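Regulatory Subunit of Protein Kinase A (cAMP-dependent) from Euglena gracilis (Euglena gracilis, PDB 6RSX) binds cyclic AMP in two tandem cyclic nucleotide-binding domains and, as a regulatory subunit, probably holds the kinase catalytic subunit inactive until cAMP arrives. Local coordinates at residues 164-168 against 231-235; 183-189 against 255-261; 192-198 against 246-252; 211-215 against 226-230. Residue numbers count along the deposited sequence, not the author numbering.

Contacts 2-4 lie in the second cyclic nucleotide-binding domain, a cupin-like beta-roll; contact 1 joins that roll to the end of helix 149-165. Contacts 3 and 4, centres about 10 Å apart, are built in one sheet, joined by V251 O to K214 N at 2.8 Å; they carry V247, which binds the cyclic phosphate, and N227, which binds the adenine. Contact 2 pairs edge strand 185-189 of the other sheet with its neighbour 256-262, its centre about 14 Å from that of contact 3 and F189 CZ 3.7 Å from V195 CG1. In contact 1, centre about 13 Å from the centres of contacts 2 and 4, F235 reaches the ribose and packs on V195 and V250.

Contact 1: residues 164-168 against 231-235; sequences AQVPL and PKDFF. With CMP (adenosine-3',5'-cyclic-monophosphate), chain C.
No direct hydrogen bond joins 164-168 to 231-235; a water provides the polar link, accepting from L168 N (3.0 Å) and donating to K232 O (2.7 Å). K232 takes a positive phi (76/-5), and its CA lies 5.7 Å from that of V166, the nearest CA pair across the segments. Its side chain, chi1 m and extended through chi2 and chi3, lies along 165-167: K232 CE is 3.4 Å from Q165 O and 3.5 Å from Q165 CG, and K232 CG is 4.0 Å from V166 CG2. After V166 (-98/121) the chain enters a 3-10 turn at P167-L168. L168 (chi1 t, chi2 p) sets CD1 over one face of the F234 ring, 4.0 Å from CE2; F234 has chi1 p. The next residue, F235, brings its CA 3.1 Å from O2' of CMP, so this apolar patch adjoins the cAMP pocket. The turn after helix 149-165 packs against the beta-roll, L168 touching F205 and I207 of strand 204-208 and I276 and L277 of helix 274-280, which also covers F234.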
# COMPACT_ATOMS: atom_id res chain seq x y z
N ALA A 164 2.39 -3.49 14.28
CA ALA A 164 2.41 -4.70 15.10
C ALA A 164 1.43 -4.65 16.27
O ALA A 164 1.03 -5.71 16.75
CB ALA A 164 3.82 -4.96 15.62
N GLN A 165 1.04 -3.46 16.73
CA GLN A 165 0.22 -3.35 17.94
C GLN A 165 -1.18 -2.81 17.69
O GLN A 165 -1.91 -2.53 18.66
CB GLN A 165 0.93 -2.49 18.98
CG GLN A 165 0.88 -1.01 18.68
CD GLN A 165 1.97 -0.23 19.40
OE1 GLN A 165 2.87 -0.82 20.01
NE2 GLN A 165 1.89 1.10 19.32
N VAL A 166 -1.61 -2.64 16.44
CA VAL A 166 -2.97 -2.21 16.13
C VAL A 166 -3.80 -3.43 15.79
O VAL A 166 -3.46 -4.16 14.84
CB VAL A 166 -2.98 -1.21 14.96
CG1 VAL A 166 -4.43 -0.97 14.49
CG2 VAL A 166 -2.31 0.09 15.36
N PRO A 167 -4.89 -3.71 16.52
CA PRO A 167 -5.64 -4.94 16.29
C PRO A 167 -6.07 -5.12 14.85
O PRO A 167 -6.17 -6.26 14.37
CB PRO A 167 -6.86 -4.79 17.22
CG PRO A 167 -6.33 -3.95 18.34
CD PRO A 167 -5.38 -2.97 17.71
N LEU A 168 -6.36 -4.03 14.15
CA LEU A 168 -6.80 -4.12 12.76
C LEU A 168 -5.82 -4.93 11.92
O LEU A 168 -6.21 -5.65 11.00
CB LEU A 168 -6.96 -2.72 12.18
CG LEU A 168 -7.34 -2.66 10.70
CD1 LEU A 168 -8.69 -3.29 10.44
CD2 LEU A 168 -7.26 -1.23 10.17
N PRO A 231 -7.43 6.29 19.85
CA PRO A 231 -6.22 5.67 19.27
C PRO A 231 -6.44 4.22 18.91
O PRO A 231 -7.05 3.44 19.66
CB PRO A 231 -5.17 5.84 20.39
CG PRO A 231 -5.59 7.04 21.13
CD PRO A 231 -7.15 6.99 21.11
N LYS A 232 -6.00 3.86 17.71
CA LYS A 232 -6.04 2.54 17.10
C LYS A 232 -7.44 2.17 16.59
O LYS A 232 -7.58 1.10 15.98
CB LYS A 232 -5.50 1.43 18.04
CG LYS A 232 -4.07 1.73 18.51
CD LYS A 232 -3.50 0.65 19.45
CE LYS A 232 -1.98 0.75 19.55
NZ LYS A 232 -1.47 2.15 19.60
N ASP A 233 -8.48 2.99 16.82
CA ASP A 233 -9.74 2.82 16.10
C ASP A 233 -9.60 3.31 14.66
O ASP A 233 -8.63 3.99 14.30
CB ASP A 233 -10.88 3.59 16.78
CG ASP A 233 -11.20 3.07 18.17
OD1 ASP A 233 -11.00 1.86 18.41
OD2 ASP A 233 -11.65 3.89 19.01
N PHE A 234 -10.59 2.99 13.84
CA PHE A 234 -10.51 3.28 12.42
C PHE A 234 -11.90 3.68 11.94
O PHE A 234 -12.89 3.46 12.63
CB PHE A 234 -9.98 2.07 11.63
CG PHE A 234 -10.66 0.79 11.97
CD1 PHE A 234 -11.89 0.48 11.41
CD2 PHE A 234 -10.09 -0.08 12.89
CE1 PHE A 234 -12.54 -0.70 11.74
CE2 PHE A 234 -10.73 -1.27 13.23
CZ PHE A 234 -11.95 -1.58 12.64
N PHE A 235 -11.97 4.23 10.73
CA PHE A 235 -13.30 4.61 10.21
C PHE A 235 -13.18 4.85 8.71
O PHE A 235 -12.08 5.04 8.18
CB PHE A 235 -13.83 5.86 10.92
CG PHE A 235 -12.93 7.07 10.79
CD1 PHE A 235 -11.90 7.30 11.73
CD2 PHE A 235 -13.10 7.99 9.76
CE1 PHE A 235 -11.04 8.41 11.63
CE2 PHE A 235 -12.27 9.12 9.67
CZ PHE A 235 -11.22 9.32 10.60
P CMP C . -18.31 5.20 6.53
O1P CMP C . -17.38 5.01 5.20
O2P CMP C . -19.76 5.00 6.34
O5' CMP C . -18.15 6.72 7.01
C5' CMP C . -18.48 7.06 8.36
C4' CMP C . -17.88 6.02 9.26
O4' CMP C . -18.19 6.15 10.66
C3' CMP C . -18.26 4.58 9.00
O3' CMP C . -17.83 4.12 7.72
C2' CMP C . -17.64 3.88 10.19
O2' CMP C . -16.23 3.68 9.92
C1' CMP C . -17.75 4.96 11.29
N9 CMP C . -18.64 4.60 12.40
C8 CMP C . -18.27 4.58 13.68
N7 CMP C . -19.33 4.21 14.40
C5 CMP C . -20.35 4.04 13.54
C6 CMP C . -21.65 3.67 13.77
N6 CMP C . -22.33 3.35 14.99
N1 CMP C . -22.49 3.53 12.76
C2 CMP C . -22.06 3.78 11.50
N3 CMP C . -20.75 4.14 11.26
C4 CMP C . -19.93 4.28 12.30
O HOH W 1 -7.60 -1.54 15.30

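Contact 2: residues 183-189 against 255-261; sequences ALQPCTF and VSHCVSL
Strands 185-189 and 256-261 form an antiparallel ladder in the beta-roll of a cyclic nucleotide-binding domain, pairing the edge strand of a four-stranded sheet with its neighbour, first and fourth in chain order. Their axes approach to 4.4 Å at 141°, a marked twist. Three hydrogen-bonded pairs satisfy the backbone in both directions: Q185 N to S260 O 2.9 Å and S260 N to Q185 O 2.8 Å; C187 N to C258 O 2.9 Å and C258 N to C187 O 2.8 Å; F189 N to S256 O 2.8 Å and S256 N to F189 O 2.8 Å. Between them lie the non-hydrogen-bonded pairs P186-V259 (CA-CA 4.3 Å) and T188-H257 (4.7 Å). Proline fits at 186 because its nitrogen has no proton to give and the ladder asks none of it. H257 and V259 turn their backbones to I209, D210 and I207 instead. Of the side chains, Q185 (chi1 m, chi2 m) folds back so that NE2 donates to A183 O at 3.0 Å, S256 OG bonds to S252 OG and K212 N, and H257 ND1 bonds to D210 OD1. At the helix exit, L184 CD2 meets L261 CD2 at 3.6 Å and V259 CG2 at 4.0 Å. On the face carrying Q185, C187 and F189, F189 (chi1 m) receives C258 at its ring edge, with C258 SG 5.2 Å from the ring centroid.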
# COMPACT_ATOMS: atom_id res chain seq x y z
N ALA A 183 2.10 2.16 2.05
CA ALA A 183 0.85 2.73 1.54
C ALA A 183 0.25 3.77 2.48
O ALA A 183 -0.40 4.71 2.00
CB ALA A 183 -0.17 1.61 1.30
N LEU A 184 0.46 3.66 3.79
CA LEU A 184 -0.19 4.57 4.73
C LEU A 184 0.30 6.02 4.57
O LEU A 184 1.49 6.29 4.41
CB LEU A 184 0.03 4.09 6.17
CG LEU A 184 -0.70 2.80 6.53
CD1 LEU A 184 -0.16 2.26 7.84
CD2 LEU A 184 -2.24 3.07 6.63
N GLN A 185 -0.63 6.97 4.61
CA GLN A 185 -0.32 8.38 4.46
C GLN A 185 -0.61 9.12 5.76
O GLN A 185 -1.75 9.05 6.26
CB GLN A 185 -1.14 8.97 3.32
CG GLN A 185 -1.02 8.21 2.02
CD GLN A 185 0.38 8.30 1.47
OE1 GLN A 185 0.97 9.38 1.42
NE2 GLN A 185 0.95 7.16 1.06
N PRO A 186 0.34 9.86 6.34
CA PRO A 186 0.05 10.60 7.58
C PRO A 186 -0.89 11.77 7.31
O PRO A 186 -0.79 12.43 6.27
CB PRO A 186 1.42 11.08 8.04
CG PRO A 186 2.21 11.16 6.74
CD PRO A 186 1.75 9.99 5.94
N CYS A 187 -1.81 12.01 8.24
CA CYS A 187 -2.66 13.20 8.14
C CYS A 187 -2.95 13.73 9.54
O CYS A 187 -3.10 12.95 10.48
CB CYS A 187 -3.96 12.91 7.38
SG CYS A 187 -4.66 11.28 7.68
N THR A 188 -2.99 15.05 9.65
CA THR A 188 -3.19 15.76 10.91
C THR A 188 -4.51 16.52 10.83
O THR A 188 -4.82 17.11 9.79
CB THR A 188 -2.04 16.73 11.20
OG1 THR A 188 -0.81 16.00 11.29
CG2 THR A 188 -2.27 17.49 12.51
N PHE A 189 -5.28 16.48 11.91
CA PHE A 189 -6.60 17.11 11.94
C PHE A 189 -6.74 18.02 13.15
O PHE A 189 -6.42 17.61 14.27
CB PHE A 189 -7.69 16.05 11.94
CG PHE A 189 -7.71 15.23 10.68
CD1 PHE A 189 -8.12 15.79 9.49
CD2 PHE A 189 -7.32 13.90 10.70
CE1 PHE A 189 -8.13 15.05 8.33
CE2 PHE A 189 -7.34 13.14 9.53
CZ PHE A 189 -7.73 13.72 8.35
N VAL A 255 -6.87 18.07 18.45
CA VAL A 255 -5.95 17.69 17.39
C VAL A 255 -5.82 16.17 17.36
O VAL A 255 -5.70 15.51 18.41
CB VAL A 255 -4.58 18.35 17.60
CG1 VAL A 255 -3.56 17.80 16.61
CG2 VAL A 255 -4.73 19.86 17.45
N SER A 256 -5.87 15.60 16.16
CA SER A 256 -5.76 14.17 15.98
C SER A 256 -4.74 13.89 14.90
O SER A 256 -4.64 14.64 13.92
CB SER A 256 -7.10 13.54 15.59
OG SER A 256 -8.00 13.66 16.66
N HIS A 257 -4.00 12.79 15.07
CA HIS A 257 -3.06 12.32 14.05
C HIS A 257 -3.49 10.95 13.57
O HIS A 257 -3.73 10.04 14.37
CB HIS A 257 -1.64 12.27 14.59
CG HIS A 257 -1.15 13.60 15.03
ND1 HIS A 257 -1.24 14.03 16.33
CD2 HIS A 257 -0.58 14.61 14.33
CE1 HIS A 257 -0.74 15.24 16.42
NE2 HIS A 257 -0.33 15.62 15.22
N CYS A 258 -3.62 10.83 12.26
CA CYS A 258 -4.10 9.61 11.64
C CYS A 258 -3.13 9.17 10.56
O CYS A 258 -2.18 9.88 10.20
CB CYS A 258 -5.49 9.82 11.02
SG CYS A 258 -6.76 10.17 12.28
N VAL A 259 -3.36 7.98 10.06
CA VAL A 259 -2.82 7.59 8.76
C VAL A 259 -3.99 7.10 7.93
O VAL A 259 -4.99 6.57 8.46
CB VAL A 259 -1.70 6.52 8.85
CG1 VAL A 259 -0.39 7.15 9.28
CG2 VAL A 259 -2.12 5.43 9.81
N SER A 260 -3.87 7.26 6.62
CA SER A 260 -4.97 6.93 5.73
C SER A 260 -4.52 6.05 4.57
O SER A 260 -3.34 6.01 4.19
CB SER A 260 -5.63 8.20 5.18
OG SER A 260 -4.74 8.90 4.35
N LEU A 261 -5.50 5.35 4.01
CA LEU A 261 -5.37 4.63 2.75
C LEU A 261 -6.38 5.21 1.78
O LEU A 261 -7.57 5.35 2.13
CB LEU A 261 -5.62 3.13 2.92
CG LEU A 261 -4.71 2.31 3.80
CD1 LEU A 261 -5.22 0.89 3.84
CD2 LEU A 261 -3.25 2.38 3.21

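Contact 3: residues 192-198 against 246-252; sequences KEIVVKE and CVATVVS. With CMP (adenosine-3',5'-cyclic-monophosphate), chain C.
Five hydrogen bonds hold these antiparallel segments together. K192 N gives to S252 O (2.9 Å), S252 N to E193 O (2.8 Å), V195 N to V250 O (2.7 Å) and V250 N to V196 O (2.9 Å); the fifth uses a side chain, E198 N to T249 OG1 (2.8 Å), with T249 chi1 m. V195 and V196 both face V250, a classic beta bulge: V195 (-98/-55) turns the chain a corner in this strand of the beta-roll. I194 pairs with V251 without hydrogen bonds, CA-CA 4.2 Å. Apolar contacts follow: I194 CG1 to V251 CG2 4.1 Å, V196 CG2 to V250 CG2 3.7 Å (V196 chi1 m, V250 chi1 t), V196 CB to C246 SG 4.0 Å. Past the ladder, the 246-248 loop meets the ligand: V247 N donates to O2P of CMP at 3.0 Å, C246 CB lies 3.4 Å from its O5' and V250 CG2 3.8 Å from its O4'. E237, S239 and G236 also hydrogen-bond the nucleotide.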
# COMPACT_ATOMS: atom_id res chain seq x y z
N LYS A 192 -12.40 20.24 15.58
CA LYS A 192 -13.64 20.44 14.83
C LYS A 192 -13.50 20.21 13.33
O LYS A 192 -14.46 20.45 12.58
CB LYS A 192 -14.24 21.84 15.06
CG LYS A 192 -15.23 21.90 16.21
CD LYS A 192 -14.53 21.89 17.56
CE LYS A 192 -15.41 22.54 18.62
NZ LYS A 192 -14.64 22.85 19.86
N GLU A 193 -12.34 19.76 12.86
CA GLU A 193 -12.18 19.50 11.44
C GLU A 193 -12.89 18.20 11.05
O GLU A 193 -12.73 17.17 11.72
CB GLU A 193 -10.69 19.42 11.10
CG GLU A 193 -10.43 19.17 9.64
CD GLU A 193 -8.96 19.35 9.25
OE1 GLU A 193 -8.10 19.58 10.15
OE2 GLU A 193 -8.67 19.27 8.04
N ILE A 194 -13.70 18.26 9.99
CA ILE A 194 -14.43 17.11 9.48
C ILE A 194 -13.49 16.27 8.63
O ILE A 194 -12.77 16.81 7.79
CB ILE A 194 -15.64 17.57 8.66
CG1 ILE A 194 -16.68 18.23 9.56
CG2 ILE A 194 -16.25 16.41 7.88
CD1 ILE A 194 -17.84 18.77 8.76
N VAL A 195 -13.50 14.95 8.83
CA VAL A 195 -12.65 14.04 8.05
C VAL A 195 -13.43 13.42 6.91
O VAL A 195 -13.01 13.52 5.76
CB VAL A 195 -12.01 12.96 8.95
CG1 VAL A 195 -11.02 12.05 8.10
CG2 VAL A 195 -11.26 13.63 10.12
N VAL A 196 -14.56 12.77 7.21
CA VAL A 196 -15.51 12.29 6.21
C VAL A 196 -16.90 12.81 6.58
O VAL A 196 -17.26 12.86 7.76
CB VAL A 196 -15.53 10.76 6.07
CG1 VAL A 196 -14.12 10.22 5.77
CG2 VAL A 196 -16.08 10.10 7.31
N LYS A 197 -17.67 13.16 5.57
CA LYS A 197 -18.95 13.84 5.74
C LYS A 197 -20.08 12.89 5.37
O LYS A 197 -20.06 12.29 4.29
CB LYS A 197 -19.00 15.10 4.87
CG LYS A 197 -20.38 15.76 4.78
CD LYS A 197 -20.83 16.21 6.17
CE LYS A 197 -22.26 16.74 6.21
NZ LYS A 197 -22.64 17.00 7.63
N GLU A 198 -21.05 12.75 6.27
CA GLU A 198 -22.21 11.91 5.96
C GLU A 198 -22.76 12.31 4.60
O GLU A 198 -22.80 13.49 4.25
CB GLU A 198 -23.31 12.04 7.04
CG GLU A 198 -24.51 11.10 6.77
CD GLU A 198 -25.63 11.18 7.83
OE1 GLU A 198 -25.52 11.98 8.78
OE2 GLU A 198 -26.62 10.42 7.71
N CYS A 246 -20.83 7.79 2.70
CA CYS A 246 -20.57 7.65 4.14
C CYS A 246 -21.86 7.79 4.93
O CYS A 246 -22.66 8.70 4.67
CB CYS A 246 -19.58 8.72 4.59
SG CYS A 246 -17.91 8.52 3.84
N VAL A 247 -22.08 6.89 5.89
CA VAL A 247 -23.32 6.91 6.67
C VAL A 247 -23.23 7.84 7.86
O VAL A 247 -24.21 7.99 8.62
CB VAL A 247 -23.72 5.49 7.14
CG1 VAL A 247 -23.80 4.55 5.95
CG2 VAL A 247 -22.75 4.96 8.21
N ALA A 248 -22.10 8.51 8.04
CA ALA A 248 -21.88 9.36 9.20
C ALA A 248 -20.78 10.36 8.92
O ALA A 248 -19.97 10.22 8.00
CB ALA A 248 -21.57 8.53 10.44
N THR A 249 -20.75 11.39 9.75
CA THR A 249 -19.71 12.39 9.72
C THR A 249 -18.72 12.09 10.83
O THR A 249 -19.12 11.79 11.96
CB THR A 249 -20.33 13.78 9.87
OG1 THR A 249 -21.25 13.96 8.78
CG2 THR A 249 -19.27 14.87 9.83
N VAL A 250 -17.43 12.07 10.50
CA VAL A 250 -16.39 11.88 11.50
C VAL A 250 -15.61 13.18 11.60
O VAL A 250 -15.10 13.69 10.59
CB VAL A 250 -15.51 10.67 11.15
CG1 VAL A 250 -14.45 10.43 12.25
CG2 VAL A 250 -16.37 9.44 10.93
N VAL A 251 -15.50 13.71 12.82
CA VAL A 251 -14.96 15.04 13.05
C VAL A 251 -13.96 15.00 14.20
O VAL A 251 -14.21 14.37 15.24
CB VAL A 251 -16.10 16.05 13.31
CG1 VAL A 251 -16.85 15.65 14.56
CG2 VAL A 251 -15.58 17.46 13.41
N SER A 252 -12.80 15.63 14.01
CA SER A 252 -11.78 15.61 15.04
C SER A 252 -12.24 16.40 16.26
O SER A 252 -12.91 17.43 16.13
CB SER A 252 -10.45 16.17 14.49
OG SER A 252 -9.39 15.94 15.40
P CMP C . -18.31 5.20 6.53
O1P CMP C . -17.38 5.01 5.20
O2P CMP C . -19.76 5.00 6.34
O5' CMP C . -18.15 6.72 7.01
C5' CMP C . -18.48 7.06 8.36
C4' CMP C . -17.88 6.02 9.26
O4' CMP C . -18.19 6.15 10.66
C3' CMP C . -18.26 4.58 9.00
O3' CMP C . -17.83 4.12 7.72
C2' CMP C . -17.64 3.88 10.19
O2' CMP C . -16.23 3.68 9.92
C1' CMP C . -17.75 4.96 11.29
N9 CMP C . -18.64 4.60 12.40
C8 CMP C . -18.27 4.58 13.68
N7 CMP C . -19.33 4.21 14.40
C5 CMP C . -20.35 4.04 13.54
C6 CMP C . -21.65 3.67 13.77
N6 CMP C . -22.33 3.35 14.99
N1 CMP C . -22.49 3.53 12.76
C2 CMP C . -22.06 3.78 11.50
N3 CMP C . -20.75 4.14 11.26
C4 CMP C . -19.93 4.28 12.30

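Contact 4: residues 211-215 against 226-230; sequences GKMKV and INILG. With CMP (adenosine-3',5'-cyclic-monophosphate), chain C.
V215, with chi1 t, is the most covered residue, at the nucleotide end: its CG2 lies 3.8 Å from L229 CG and 3.7 Å from C8 of CMP, while V215 CG1 is 3.8 Å from I226 CG1. L229 (chi1 m, chi2 t) shares that face with M213, whose CB meets L229 CB at 4.1 Å; M213 (m, m, t) swings its end away toward S256 and C258. On the other face, I228 (m, m) curls CD1 to 3.6 Å from K214 CG. K212 CG lies 3.9 Å from I228 CG2. The strands form a beta hairpin of the beta-roll, axes 4.8 Å apart at 164°, with M213 N to L229 O and L229 N to M213 O both 2.9 Å, and V215 N to N227 O 3.0 Å. I226 and N227 both face V215 in a classic beta bulge: V215 O takes I226 N at 2.7 Å and, weakly, N227 N at 3.4 Å. I226 (phi/psi -105/-11, chi1 p, chi2 t) brings CD1 3.6 Å from C6 of CMP. N227 (chi1 t) sends ND2 to the adenine N7 of CMP, a 3.0 Å hydrogen bond, and its OD1 weakly accepts from I228 N at 2.7 Å.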
# COMPACT_ATOMS: atom_id res chain seq x y z
N GLY A 211 -5.40 11.06 19.47
CA GLY A 211 -6.51 11.98 19.35
C GLY A 211 -7.85 11.30 19.54
O GLY A 211 -7.98 10.23 20.13
N LYS A 212 -8.88 11.93 18.98
CA LYS A 212 -10.25 11.56 19.30
C LYS A 212 -11.13 12.06 18.16
O LYS A 212 -10.91 13.16 17.65
CB LYS A 212 -10.69 12.17 20.64
CG LYS A 212 -12.15 11.89 21.03
CD LYS A 212 -12.64 12.86 22.10
CE LYS A 212 -12.90 12.14 23.41
NZ LYS A 212 -11.66 11.46 23.87
N MET A 213 -12.09 11.23 17.73
CA MET A 213 -13.07 11.61 16.72
C MET A 213 -14.49 11.45 17.26
O MET A 213 -14.83 10.44 17.89
CB MET A 213 -12.98 10.75 15.46
CG MET A 213 -11.63 10.81 14.72
SD MET A 213 -11.45 12.33 13.81
CE MET A 213 -9.70 12.16 13.36
N LYS A 214 -15.35 12.41 16.94
CA LYS A 214 -16.79 12.20 17.12
C LYS A 214 -17.37 11.64 15.83
O LYS A 214 -17.01 12.09 14.74
CB LYS A 214 -17.48 13.52 17.46
CG LYS A 214 -17.20 14.05 18.85
CD LYS A 214 -18.09 15.27 19.08
CE LYS A 214 -17.99 15.82 20.50
NZ LYS A 214 -18.80 17.07 20.66
N VAL A 215 -18.28 10.66 15.96
CA VAL A 215 -19.06 10.11 14.85
C VAL A 215 -20.47 10.65 15.01
O VAL A 215 -21.16 10.27 15.96
CB VAL A 215 -19.07 8.58 14.86
CG1 VAL A 215 -19.76 8.04 13.61
CG2 VAL A 215 -17.60 8.03 14.92
N ILE A 226 -23.11 9.43 17.67
CA ILE A 226 -23.44 8.02 17.83
C ILE A 226 -22.24 7.18 18.26
O ILE A 226 -22.42 6.00 18.62
CB ILE A 226 -24.04 7.41 16.54
CG1 ILE A 226 -23.10 7.60 15.35
CG2 ILE A 226 -25.41 8.02 16.23
CD1 ILE A 226 -23.49 6.79 14.11
N ASN A 227 -21.04 7.73 18.21
CA ASN A 227 -19.87 6.94 18.61
C ASN A 227 -18.72 7.91 18.87
O ASN A 227 -18.74 9.05 18.39
CB ASN A 227 -19.51 5.92 17.52
CG ASN A 227 -18.61 4.80 18.04
OD1 ASN A 227 -18.20 4.81 19.21
ND2 ASN A 227 -18.32 3.82 17.19
N ILE A 228 -17.74 7.46 19.65
CA ILE A 228 -16.53 8.23 19.91
C ILE A 228 -15.35 7.30 19.64
O ILE A 228 -15.32 6.17 20.14
CB ILE A 228 -16.46 8.77 21.35
CG1 ILE A 228 -17.54 9.82 21.62
CG2 ILE A 228 -15.07 9.39 21.62
CD1 ILE A 228 -17.26 11.13 20.93
N LEU A 229 -14.39 7.76 18.85
CA LEU A 229 -13.26 6.94 18.43
C LEU A 229 -11.98 7.50 19.01
O LEU A 229 -11.84 8.71 19.20
CB LEU A 229 -13.16 6.90 16.89
CG LEU A 229 -14.40 6.39 16.12
CD1 LEU A 229 -14.14 6.42 14.61
CD2 LEU A 229 -14.83 4.99 16.55
N GLY A 230 -11.01 6.60 19.26
CA GLY A 230 -9.74 7.03 19.79
C GLY A 230 -8.60 6.22 19.21
O GLY A 230 -8.75 5.52 18.20
P CMP C . -18.31 5.20 6.53
O1P CMP C . -17.38 5.01 5.20
O2P CMP C . -19.76 5.00 6.34
O5' CMP C . -18.15 6.72 7.01
C5' CMP C . -18.48 7.06 8.36
C4' CMP C . -17.88 6.02 9.26
O4' CMP C . -18.19 6.15 10.66
C3' CMP C . -18.26 4.58 9.00
O3' CMP C . -17.83 4.12 7.72
C2' CMP C . -17.64 3.88 10.19
O2' CMP C . -16.23 3.68 9.92
C1' CMP C . -17.75 4.96 11.29
N9 CMP C . -18.64 4.60 12.40
C8 CMP C . -18.27 4.58 13.68
N7 CMP C . -19.33 4.21 14.40
C5 CMP C . -20.35 4.04 13.54
C6 CMP C . -21.65 3.67 13.77
N6 CMP C . -22.33 3.35 14.99
N1 CMP C . -22.49 3.53 12.76
C2 CMP C . -22.06 3.78 11.50
N3 CMP C . -20.75 4.14 11.26
C4 CMP C . -19.93 4.28 12.30